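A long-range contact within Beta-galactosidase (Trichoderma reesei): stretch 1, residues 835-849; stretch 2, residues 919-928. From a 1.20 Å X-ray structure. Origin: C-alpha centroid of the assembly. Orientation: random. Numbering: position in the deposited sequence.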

# COMPACT_ATOMS: atom_id res chain seq x y z
N VAL A 835 -21.02 14.25 3.10
CA VAL A 835 -20.01 14.34 4.15
C VAL A 835 -19.52 12.97 4.53
O VAL A 835 -18.36 12.82 4.91
N PHE A 836 -20.35 11.94 4.44
CA PHE A 836 -19.90 10.61 4.84
C PHE A 836 -18.83 10.06 3.90
O PHE A 836 -17.89 9.44 4.40
N ARG A 837 -19.00 10.22 2.60
CA ARG A 837 -18.07 9.60 1.64
C ARG A 837 -16.96 10.56 1.23
O ARG A 837 -16.02 10.11 0.55
N GLY A 838 -17.01 11.82 1.65
CA GLY A 838 -15.87 12.70 1.53
C GLY A 838 -15.90 13.56 0.28
O GLY A 838 -16.78 13.47 -0.57
N PRO A 839 -14.89 14.44 0.20
CA PRO A 839 -14.92 15.53 -0.75
C PRO A 839 -14.60 15.12 -2.19
O PRO A 839 -14.81 15.96 -3.07
N LEU A 840 -14.06 13.93 -2.45
CA LEU A 840 -13.58 13.59 -3.80
C LEU A 840 -14.45 12.51 -4.45
O LEU A 840 -14.36 12.34 -5.67
N ASN A 841 -15.31 11.84 -3.69
CA ASN A 841 -16.02 10.68 -4.21
C ASN A 841 -16.82 10.93 -5.48
O ASN A 841 -16.80 10.10 -6.39
N GLU A 842 -17.53 12.08 -5.50
CA GLU A 842 -18.35 12.43 -6.64
C GLU A 842 -17.68 13.40 -7.60
O GLU A 842 -17.10 14.38 -7.12
N GLY A 843 -17.85 13.17 -8.88
CA GLY A 843 -17.53 14.21 -9.86
C GLY A 843 -18.79 14.98 -10.25
O GLY A 843 -19.80 14.99 -9.50
N GLY A 844 -18.73 15.62 -11.44
CA GLY A 844 -19.75 16.57 -11.85
C GLY A 844 -20.79 15.98 -12.80
O GLY A 844 -21.58 16.79 -13.31
N LEU A 845 -20.75 14.68 -13.14
CA LEU A 845 -21.75 14.22 -14.08
C LEU A 845 -23.17 14.31 -13.47
O LEU A 845 -23.33 14.23 -12.26
N PHE A 846 -24.18 14.51 -14.33
CA PHE A 846 -25.52 14.73 -13.85
C PHE A 846 -25.96 13.70 -12.84
O PHE A 846 -26.50 14.05 -11.78
N PHE A 847 -25.73 12.41 -13.10
CA PHE A 847 -26.25 11.42 -12.11
C PHE A 847 -25.60 11.61 -10.74
O PHE A 847 -26.25 11.38 -9.69
N GLU A 848 -24.30 11.98 -10.70
CA GLU A 848 -23.60 12.21 -9.42
C GLU A 848 -24.16 13.43 -8.71
O GLU A 848 -24.38 13.41 -7.50
N ARG A 849 -24.38 14.52 -9.51
CA ARG A 849 -24.87 15.74 -8.89
C ARG A 849 -26.22 15.48 -8.23
O ARG A 849 -26.51 16.07 -7.18
N ALA A 919 -16.12 4.21 -18.10
CA ALA A 919 -17.20 3.85 -17.17
C ALA A 919 -16.73 4.15 -15.75
O ALA A 919 -15.51 4.16 -15.43
N LEU A 920 -17.68 4.44 -14.90
CA LEU A 920 -17.47 4.59 -13.47
C LEU A 920 -18.29 3.49 -12.77
O LEU A 920 -19.44 3.28 -13.13
N LEU A 921 -17.66 2.88 -11.78
CA LEU A 921 -18.30 1.82 -10.99
C LEU A 921 -18.65 2.37 -9.60
O LEU A 921 -17.74 2.90 -8.94
N TYR A 922 -19.87 2.26 -9.16
CA TYR A 922 -20.28 2.64 -7.82
C TYR A 922 -20.83 1.43 -7.10
O TYR A 922 -21.54 0.61 -7.69
N VAL A 923 -20.47 1.34 -5.85
CA VAL A 923 -21.03 0.29 -4.97
C VAL A 923 -21.52 0.96 -3.69
O VAL A 923 -20.71 1.53 -2.95
N ASN A 924 -22.80 0.93 -3.42
CA ASN A 924 -23.42 1.55 -2.27
C ASN A 924 -22.95 2.98 -2.09
O ASN A 924 -22.71 3.48 -0.99
N GLY A 925 -22.89 3.65 -3.24
CA GLY A 925 -22.60 5.08 -3.27
C GLY A 925 -21.10 5.41 -3.33
O GLY A 925 -20.77 6.58 -3.61
N PHE A 926 -20.23 4.45 -3.06
CA PHE A 926 -18.79 4.67 -3.16
C PHE A 926 -18.29 4.42 -4.57
O PHE A 926 -18.58 3.36 -5.14
N GLN A 927 -17.55 5.38 -5.10
CA GLN A 927 -16.98 5.11 -6.46
C GLN A 927 -15.77 4.22 -6.28
O GLN A 927 -14.87 4.53 -5.52
N TYR A 928 -15.81 3.06 -6.92
CA TYR A 928 -14.81 2.01 -6.78
C TYR A 928 -14.22 1.61 -8.11
O TYR A 928 -13.71 0.49 -8.27

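The contact is a largely buried, mixed polar and apolar one, in which side chains from a loop and the start of a helix hold a β-hairpin through its turn and both of its strands. At the turn, Arg837 points toward the hairpin with an extended chain (chi1 m, chi2 and chi3 t). Its NH2 donates to Asn924 O at 3.0 Å, and a weak bond of 3.3 Å joins NE to the same oxygen. The chain reaches this carbonyl by crossing the face of Phe926 (chi1 m): Arg837 CD lies 3.8 Å from the ring centroid, almost on the ring normal. Gly925 leaves room for the guanidinium, since an ideal CB there would lie 2.7 Å from Arg837 CZ. Phe836 (chi1 t) meets the Phe926 ring edge, CE1 to CZ 4.0 Å.

Asn841 (chi1 t) starts sideways, but its amide reads the hairpin backbone with both ends. ND2 donates to Gly925 O, and OD1 accepts from Gln927 N in a nearly linear bond, each 2.9 Å long.

On the other strand, Leu920 and Tyr922, both chi1 m, point toward the first stretch. Tyr922 OH donates a very short 2.5 Å hydrogen bond to Glu848 OE2. Glu848 (chi1 m) is itself fixed by the backbone preceding its helix, because OE2 accepts from Gly843 N (2.9 Å) and OE1 from Leu845 N (3.1 Å). Water 1 donates to Glu848 OE2 and Asn841 O, both at 2.8 Å, and accepts from Gln927 NE2 at 3.0 Å, thereby bridging the two stretches.

Apolar packing flanks this polar cluster. Phe847 (chi1 p) brings CE1 within 3.6 Å of Tyr922 CE2, with the ring planes perpendicular, while Leu920 CD1 lies 4.0 Å from Leu845 CD1 and 4.2 Å from Phe847 CZ.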

# COMPACT_ATOMS: atom_id res chain seq x y z
CB VAL A 835 -20.59 15.06 5.36
CG1 VAL A 835 -19.63 15.05 6.56
CG2 VAL A 835 -20.96 16.49 4.94
CB PHE A 836 -21.13 9.69 4.84
CG PHE A 836 -20.83 8.35 5.52
CD1 PHE A 836 -20.27 7.28 4.82
CD2 PHE A 836 -21.13 8.18 6.88
CE1 PHE A 836 -20.00 6.07 5.40
CE2 PHE A 836 -20.88 6.92 7.43
CZ PHE A 836 -20.34 5.84 6.72
CB ARG A 837 -18.83 9.07 0.42
CG ARG A 837 -19.89 8.02 0.83
CD ARG A 837 -20.50 7.36 -0.38
NE ARG A 837 -21.56 6.38 -0.05
CZ ARG A 837 -22.76 6.71 0.40
NH1 ARG A 837 -23.16 7.95 0.64
NH2 ARG A 837 -23.64 5.75 0.65
CB PRO A 839 -13.82 16.50 -0.25
CG PRO A 839 -12.88 15.62 0.56
CD PRO A 839 -13.76 14.55 1.18
CB LEU A 840 -12.13 13.10 -3.74
CG LEU A 840 -11.16 14.08 -3.05
CD1 LEU A 840 -9.75 13.53 -3.12
CD2 LEU A 840 -11.24 15.46 -3.70
CB ASN A 841 -16.92 10.12 -3.06
CG ASN A 841 -17.60 8.81 -3.47
OD1 ASN A 841 -16.89 7.83 -3.74
ND2 ASN A 841 -18.93 8.80 -3.49
CB GLU A 842 -19.54 13.32 -6.26
CG GLU A 842 -20.42 12.67 -5.32
CD GLU A 842 -21.60 13.51 -4.82
OE1 GLU A 842 -22.01 14.65 -5.22
OE2 GLU A 842 -22.17 12.86 -3.92
CB LEU A 845 -21.48 12.75 -14.43
CG LEU A 845 -20.25 12.52 -15.34
CD1 LEU A 845 -19.91 11.05 -15.42
CD2 LEU A 845 -20.45 13.13 -16.73
CB PHE A 846 -26.49 14.72 -15.05
CG PHE A 846 -27.95 14.66 -14.68
CD1 PHE A 846 -28.58 15.86 -14.31
CD2 PHE A 846 -28.65 13.47 -14.73
CE1 PHE A 846 -29.93 15.80 -13.96
CE2 PHE A 846 -29.99 13.41 -14.39
CZ PHE A 846 -30.62 14.60 -14.01
CB PHE A 847 -26.11 9.98 -12.59
CG PHE A 847 -24.67 9.44 -12.53
CD1 PHE A 847 -24.28 8.69 -11.44
CD2 PHE A 847 -23.76 9.69 -13.53
CE1 PHE A 847 -23.00 8.16 -11.30
CE2 PHE A 847 -22.46 9.16 -13.43
CZ PHE A 847 -22.08 8.42 -12.31
CB GLU A 848 -22.09 12.41 -9.70
CG GLU A 848 -21.44 11.20 -10.38
CD GLU A 848 -19.96 11.44 -10.66
OE1 GLU A 848 -19.61 12.25 -11.58
OE2 GLU A 848 -19.15 10.79 -9.95
CB ARG A 849 -25.05 16.85 -9.94
CG ARG A 849 -23.71 17.19 -10.64
CD ARG A 849 -23.85 18.45 -11.47
NE ARG A 849 -24.97 18.53 -12.40
CZ ARG A 849 -24.95 18.39 -13.72
NH1 ARG A 849 -23.85 18.05 -14.39
NH2 ARG A 849 -26.06 18.58 -14.41
CB ALA A 919 -17.52 2.35 -17.28
CB LEU A 920 -17.92 5.94 -12.97
CG LEU A 920 -17.23 7.14 -13.60
CD1 LEU A 920 -17.95 8.41 -13.21
CD2 LEU A 920 -15.78 7.19 -13.07
CB LEU A 921 -17.35 0.61 -10.87
CG LEU A 921 -17.84 -0.49 -9.94
CD1 LEU A 921 -19.07 -1.22 -10.49
CD2 LEU A 921 -16.68 -1.49 -9.75
CB TYR A 922 -21.35 3.70 -7.92
CG TYR A 922 -20.83 5.09 -8.20
CD1 TYR A 922 -20.59 5.87 -7.06
CD2 TYR A 922 -20.63 5.69 -9.42
CE1 TYR A 922 -20.15 7.16 -7.02
CE2 TYR A 922 -20.15 7.05 -9.39
CZ TYR A 922 -19.91 7.74 -8.24
OH TYR A 922 -19.48 9.08 -8.21
CB VAL A 923 -20.01 -0.79 -4.66
CG1 VAL A 923 -20.65 -1.79 -3.67
CG2 VAL A 923 -19.54 -1.45 -5.95
CB ASN A 924 -23.14 0.72 -1.00
CG ASN A 924 -23.84 -0.64 -1.11
OD1 ASN A 924 -24.94 -0.72 -1.65
ND2 ASN A 924 -23.23 -1.70 -0.63
CB PHE A 926 -18.07 3.68 -2.24
CG PHE A 926 -18.25 4.02 -0.74
CD1 PHE A 926 -19.33 3.57 -0.02
CD2 PHE A 926 -17.25 4.81 -0.14
CE1 PHE A 926 -19.46 3.89 1.35
CE2 PHE A 926 -17.37 5.10 1.21
CZ PHE A 926 -18.45 4.66 1.94
CB GLN A 927 -16.66 6.43 -7.14
CG GLN A 927 -16.42 6.24 -8.65
CD GLN A 927 -14.94 6.36 -8.91
OE1 GLN A 927 -14.18 5.39 -8.74
NE2 GLN A 927 -14.50 7.55 -9.33
CB TYR A 928 -15.39 0.79 -5.98
CG TYR A 928 -14.75 0.75 -4.59
CD1 TYR A 928 -13.57 0.11 -4.38
CD2 TYR A 928 -15.38 1.39 -3.51
CE1 TYR A 928 -13.01 0.09 -3.08
CE2 TYR A 928 -14.83 1.40 -2.21
CZ TYR A 928 -13.64 0.74 -2.02
OH TYR A 928 -13.09 0.75 -0.76
O HOH W 1 -16.67 9.67 -9.16